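Putative enoyl-CoA hydratase (PDB 3GKB) probably catalyses a crotonase-type reaction on a coenzyme A thioester, such as hydration of an enoyl-CoA, though its true substrate is not established. Local coordinates at residues P27-V31 with Q262-E267; K116-G120 with E267-E271. Numbering follows the deposited sequence.

Interaction 1 of 2, residues P27-V31 with Q262-E267; sequences PPVNV and QTPAGE
Residues 27-31 form an irregular loop that bends sharply. The Pro27-Pro28 peptide bond is cis, and Asn30 adopts a left-handed conformation (58/47). Facing it, Gln262 is also left-handed (75/17), Thr263 is extended, and a short helix starts at Pro264. The backbones come closest at Val29 and Pro264, with CA atoms 6.1 Å apart. Proline suits this first turn of helix because its nitrogen needs no acceptor there. Thr263, in the p rotamer, is the N-cap: its OG1, also bonded to Gly260, accepts from Gly266 N at 3.2 Å, and Glu267 N reaches Thr263 O at 2.9 Å. A CB on Gly266 would crowd the Thr263 hydroxyl, so glycine suits this place.

The two segments meet through van der Waals contacts. Val29 (m) buries the most surface (69 Å²), its CG1 lying 3.5 Å from Pro264 N, 3.9 Å from Pro264 CD and 4.0 Å from Glu267 CG. Beside it, Pro28 CG packs 3.7 Å from Gln262 O, and Pro28 CB lies 4.2 Å from Pro264 CD. Val31 CG1 rests 3.9 Å from Gln262 CD. Glu267 curls back (chi1 and chi2 both m) so that OE2 accepts from Gln262 N at 2.9 Å and also bonds His69, while the Gln262 side chain accepts from Met72 N through OE1 and donates to Asp71 OD1 through NE2.

An N-capped helix start thus lies against a cis-proline loop. Within the crotonase-type fold it joins the connection between strand 19-24 and helix 34-48 to helix 264-268, with Phe65 touching both Val29 and Glu267, and Asn30 bonded to Leu24 and Phe66.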
# COMPACT_ATOMS: atom_id res chain seq x y z
N PRO B 27 -28.14 -17.77 12.91
CA PRO B 27 -28.12 -19.07 12.24
C PRO B 27 -28.91 -19.12 10.94
O PRO B 27 -29.89 -18.39 10.78
CB PRO B 27 -28.76 -19.99 13.28
CG PRO B 27 -28.55 -19.35 14.55
CD PRO B 27 -28.57 -17.88 14.31
N PRO B 28 -28.52 -20.00 10.01
CA PRO B 28 -27.43 -20.99 10.10
C PRO B 28 -26.03 -20.56 9.64
O PRO B 28 -25.07 -21.27 9.91
CB PRO B 28 -27.94 -22.13 9.22
CG PRO B 28 -28.78 -21.44 8.18
CD PRO B 28 -29.35 -20.20 8.81
N VAL B 29 -25.89 -19.44 8.94
CA VAL B 29 -24.57 -19.06 8.39
C VAL B 29 -24.21 -17.59 8.58
O VAL B 29 -23.30 -17.10 7.93
CB VAL B 29 -24.44 -19.40 6.87
CG1 VAL B 29 -24.56 -20.90 6.64
CG2 VAL B 29 -25.49 -18.66 6.07
N ASN B 30 -24.89 -16.90 9.49
CA ASN B 30 -24.64 -15.48 9.74
C ASN B 30 -24.81 -14.62 8.49
O ASN B 30 -23.99 -13.73 8.19
CB ASN B 30 -23.26 -15.25 10.38
CG ASN B 30 -23.29 -15.36 11.90
OD1 ASN B 30 -24.21 -15.97 12.50
ND2 ASN B 30 -22.28 -14.77 12.55
N VAL B 31 -25.92 -14.84 7.78
CA VAL B 31 -26.24 -13.90 6.70
C VAL B 31 -26.58 -12.56 7.32
O VAL B 31 -27.03 -12.48 8.46
CB VAL B 31 -27.38 -14.36 5.74
CG1 VAL B 31 -27.09 -15.70 5.12
CG2 VAL B 31 -28.71 -14.32 6.40
N GLN B 262 -26.69 -20.25 1.42
CA GLN B 262 -27.27 -19.87 2.70
C GLN B 262 -27.56 -21.09 3.58
O GLN B 262 -28.30 -21.00 4.55
CB GLN B 262 -28.47 -18.92 2.53
CG GLN B 262 -28.06 -17.70 1.69
CD GLN B 262 -28.97 -16.46 1.76
OE1 GLN B 262 -28.54 -15.40 1.32
NE2 GLN B 262 -30.19 -16.58 2.29
N THR B 263 -26.93 -22.20 3.21
CA THR B 263 -26.79 -23.37 4.07
C THR B 263 -25.31 -23.57 4.30
O THR B 263 -24.49 -23.21 3.45
CB THR B 263 -27.37 -24.63 3.41
OG1 THR B 263 -26.51 -25.07 2.35
CG2 THR B 263 -28.75 -24.36 2.86
N PRO B 264 -24.93 -24.19 5.42
CA PRO B 264 -23.50 -24.39 5.71
C PRO B 264 -22.75 -25.11 4.61
O PRO B 264 -21.64 -24.68 4.21
CB PRO B 264 -23.52 -25.19 7.00
CG PRO B 264 -24.78 -24.71 7.66
CD PRO B 264 -25.77 -24.61 6.56
N ALA B 265 -23.33 -26.18 4.08
CA ALA B 265 -22.60 -26.91 2.96
C ALA B 265 -22.42 -26.06 1.69
O ALA B 265 -21.37 -26.11 1.03
CB ALA B 265 -23.28 -28.23 2.65
N GLY B 266 -23.46 -25.30 1.35
CA GLY B 266 -23.46 -24.44 0.18
C GLY B 266 -22.51 -23.27 0.33
O GLY B 266 -21.83 -22.88 -0.62
N GLU B 267 -22.44 -22.71 1.53
CA GLU B 267 -21.55 -21.56 1.76
C GLU B 267 -20.08 -21.93 1.90
O GLU B 267 -19.21 -21.09 1.68
CB GLU B 267 -21.98 -20.80 3.01
CG GLU B 267 -23.35 -20.14 2.90
CD GLU B 267 -23.35 -18.87 2.05
OE1 GLU B 267 -22.35 -18.12 2.05
OE2 GLU B 267 -24.36 -18.60 1.39

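Interaction 2 of 2, residues K116-G120 with E267-E271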
# COMPACT_ATOMS: atom_id res chain seq x y z
N LYS B 116 -15.06 -17.40 7.67
CA LYS B 116 -15.28 -16.83 6.35
C LYS B 116 -16.23 -15.63 6.37
O LYS B 116 -17.29 -15.66 7.01
CB LYS B 116 -15.83 -17.89 5.39
CG LYS B 116 -14.87 -19.03 5.11
CD LYS B 116 -15.62 -20.22 4.57
CE LYS B 116 -14.72 -21.35 4.14
NZ LYS B 116 -14.00 -21.92 5.29
N ALA B 117 -15.83 -14.60 5.62
CA ALA B 117 -16.64 -13.41 5.40
C ALA B 117 -16.62 -13.10 3.92
O ALA B 117 -15.56 -12.97 3.33
CB ALA B 117 -16.10 -12.21 6.21
N ARG B 118 -17.80 -13.04 3.31
CA ARG B 118 -17.90 -12.76 1.90
C ARG B 118 -18.91 -11.64 1.62
O ARG B 118 -19.81 -11.35 2.43
CB ARG B 118 -18.28 -13.99 1.10
CG ARG B 118 -17.29 -15.14 1.16
CD ARG B 118 -17.79 -16.24 0.29
NE ARG B 118 -16.96 -17.44 0.17
CZ ARG B 118 -17.13 -18.56 0.89
NH1 ARG B 118 -18.01 -18.61 1.86
NH2 ARG B 118 -16.38 -19.63 0.62
N GLY B 119 -18.73 -11.01 0.47
CA GLY B 119 -19.58 -9.90 0.03
C GLY B 119 -19.69 -8.81 1.07
O GLY B 119 -18.68 -8.29 1.56
N GLY B 120 -20.92 -8.51 1.45
CA GLY B 120 -21.16 -7.55 2.51
C GLY B 120 -20.47 -7.85 3.83
O GLY B 120 -20.13 -6.93 4.58
N GLU B 267 -22.44 -22.71 1.53
CA GLU B 267 -21.55 -21.56 1.76
C GLU B 267 -20.08 -21.93 1.90
O GLU B 267 -19.21 -21.09 1.68
CB GLU B 267 -21.98 -20.80 3.01
CG GLU B 267 -23.35 -20.14 2.90
CD GLU B 267 -23.35 -18.87 2.05
OE1 GLU B 267 -22.35 -18.12 2.05
OE2 GLU B 267 -24.36 -18.60 1.39
N ARG B 268 -19.77 -23.17 2.24
CA ARG B 268 -18.39 -23.54 2.51
C ARG B 268 -17.48 -23.21 1.30
O ARG B 268 -16.44 -22.58 1.45
CB ARG B 268 -18.27 -25.02 2.89
CG ARG B 268 -16.82 -25.45 3.24
CD ARG B 268 -16.80 -26.77 4.05
NE ARG B 268 -17.69 -26.67 5.21
CZ ARG B 268 -18.71 -27.48 5.48
NH1 ARG B 268 -19.00 -28.54 4.74
NH2 ARG B 268 -19.45 -27.24 6.56
N ASP B 269 -17.92 -23.63 0.10
CA ASP B 269 -17.27 -23.27 -1.15
C ASP B 269 -18.27 -22.54 -2.03
O ASP B 269 -18.63 -23.00 -3.12
CB ASP B 269 -16.73 -24.54 -1.87
CG ASP B 269 -15.98 -24.23 -3.20
OD1 ASP B 269 -15.59 -23.06 -3.47
OD2 ASP B 269 -15.76 -25.20 -3.98
N LEU B 270 -18.71 -21.37 -1.56
CA LEU B 270 -19.70 -20.60 -2.31
C LEU B 270 -19.20 -20.25 -3.71
O LEU B 270 -20.01 -20.14 -4.65
CB LEU B 270 -20.14 -19.35 -1.53
CG LEU B 270 -21.30 -18.53 -2.07
CD1 LEU B 270 -22.60 -19.39 -2.16
CD2 LEU B 270 -21.52 -17.27 -1.22
N GLU B 271 -17.88 -20.05 -3.87
CA GLU B 271 -17.31 -19.65 -5.16
C GLU B 271 -17.57 -20.76 -6.15
O GLU B 271 -18.12 -20.52 -7.23
CB GLU B 271 -15.81 -19.35 -5.06
CG GLU B 271 -15.46 -18.13 -4.23
CD GLU B 271 -15.54 -18.33 -2.69
OE1 GLU B 271 -15.57 -19.49 -2.21
OE2 GLU B 271 -15.56 -17.29 -1.96
O HOH W 1 -20.02 -16.94 2.77
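Arg118, buried at the end of strand 116-118, extends toward the break between helices 264-268 and 270-280, and all three of its guanidinium nitrogens find acceptors. Arg118 NE donates to Glu271 OE2 at 2.6 Å and Arg118 NH2 to Glu271 OE1 at 2.9 Å, a two-pronged salt bridge. Arg118 NH2 also donates to Arg268 O (3.1 Å). Arg118 NH1 makes a weak bond to Glu267 O (2.8 Å) and donates to a water at 2.8 Å, which donates to Glu267 OE1 at 2.7 Å. Arginine suits the spot because one planar group can serve both a carboxylate and the carbonyls exposed where a helix ends. In the crotonase fold, this strand runs into a glycine-rich turn at the start of a helix, here Gly119 and helix 120-127, where relatives usually place an oxyanion-hole NH. Gly119, at 53/-124, has a backbone that favours glycine. Leu270 CB supplies apolar cover 3.9 Å from Arg118 CZ. Asp269, the N-cap of helix 270-280, spends OD1 on Gly272 N. Lys116 lays its methylene CE 3.4 Å from Arg268 O, while its NZ forms a long, weak ion pair with Glu64, whose OE2 is also salt-bridged to Arg268 NE.

How the interactions relate
Interactions 1 and 2 lie with centres about 9 Å apart and are joined by Glu267 on helix 264-268, whose methylenes face the 27-31 loop while its carbonyl, weakly, and OE1, through a water, serve Arg118. Val29 CG1 and Arg118 CZ lie 9.7 Å apart, on parts of the fold that both touch Glu267. Its OE2 bonds His69, and Lys116 is backbone-bonded to Glu64 and Phe66, so both contacts border the loop around residues 64-72. In crotonase relatives the corresponding loop and the glycine-rich turn after strand 116-118 supply the oxyanion hole; the C-terminal helices therefore probably pack beside the active site, although neither contact contains a ligand.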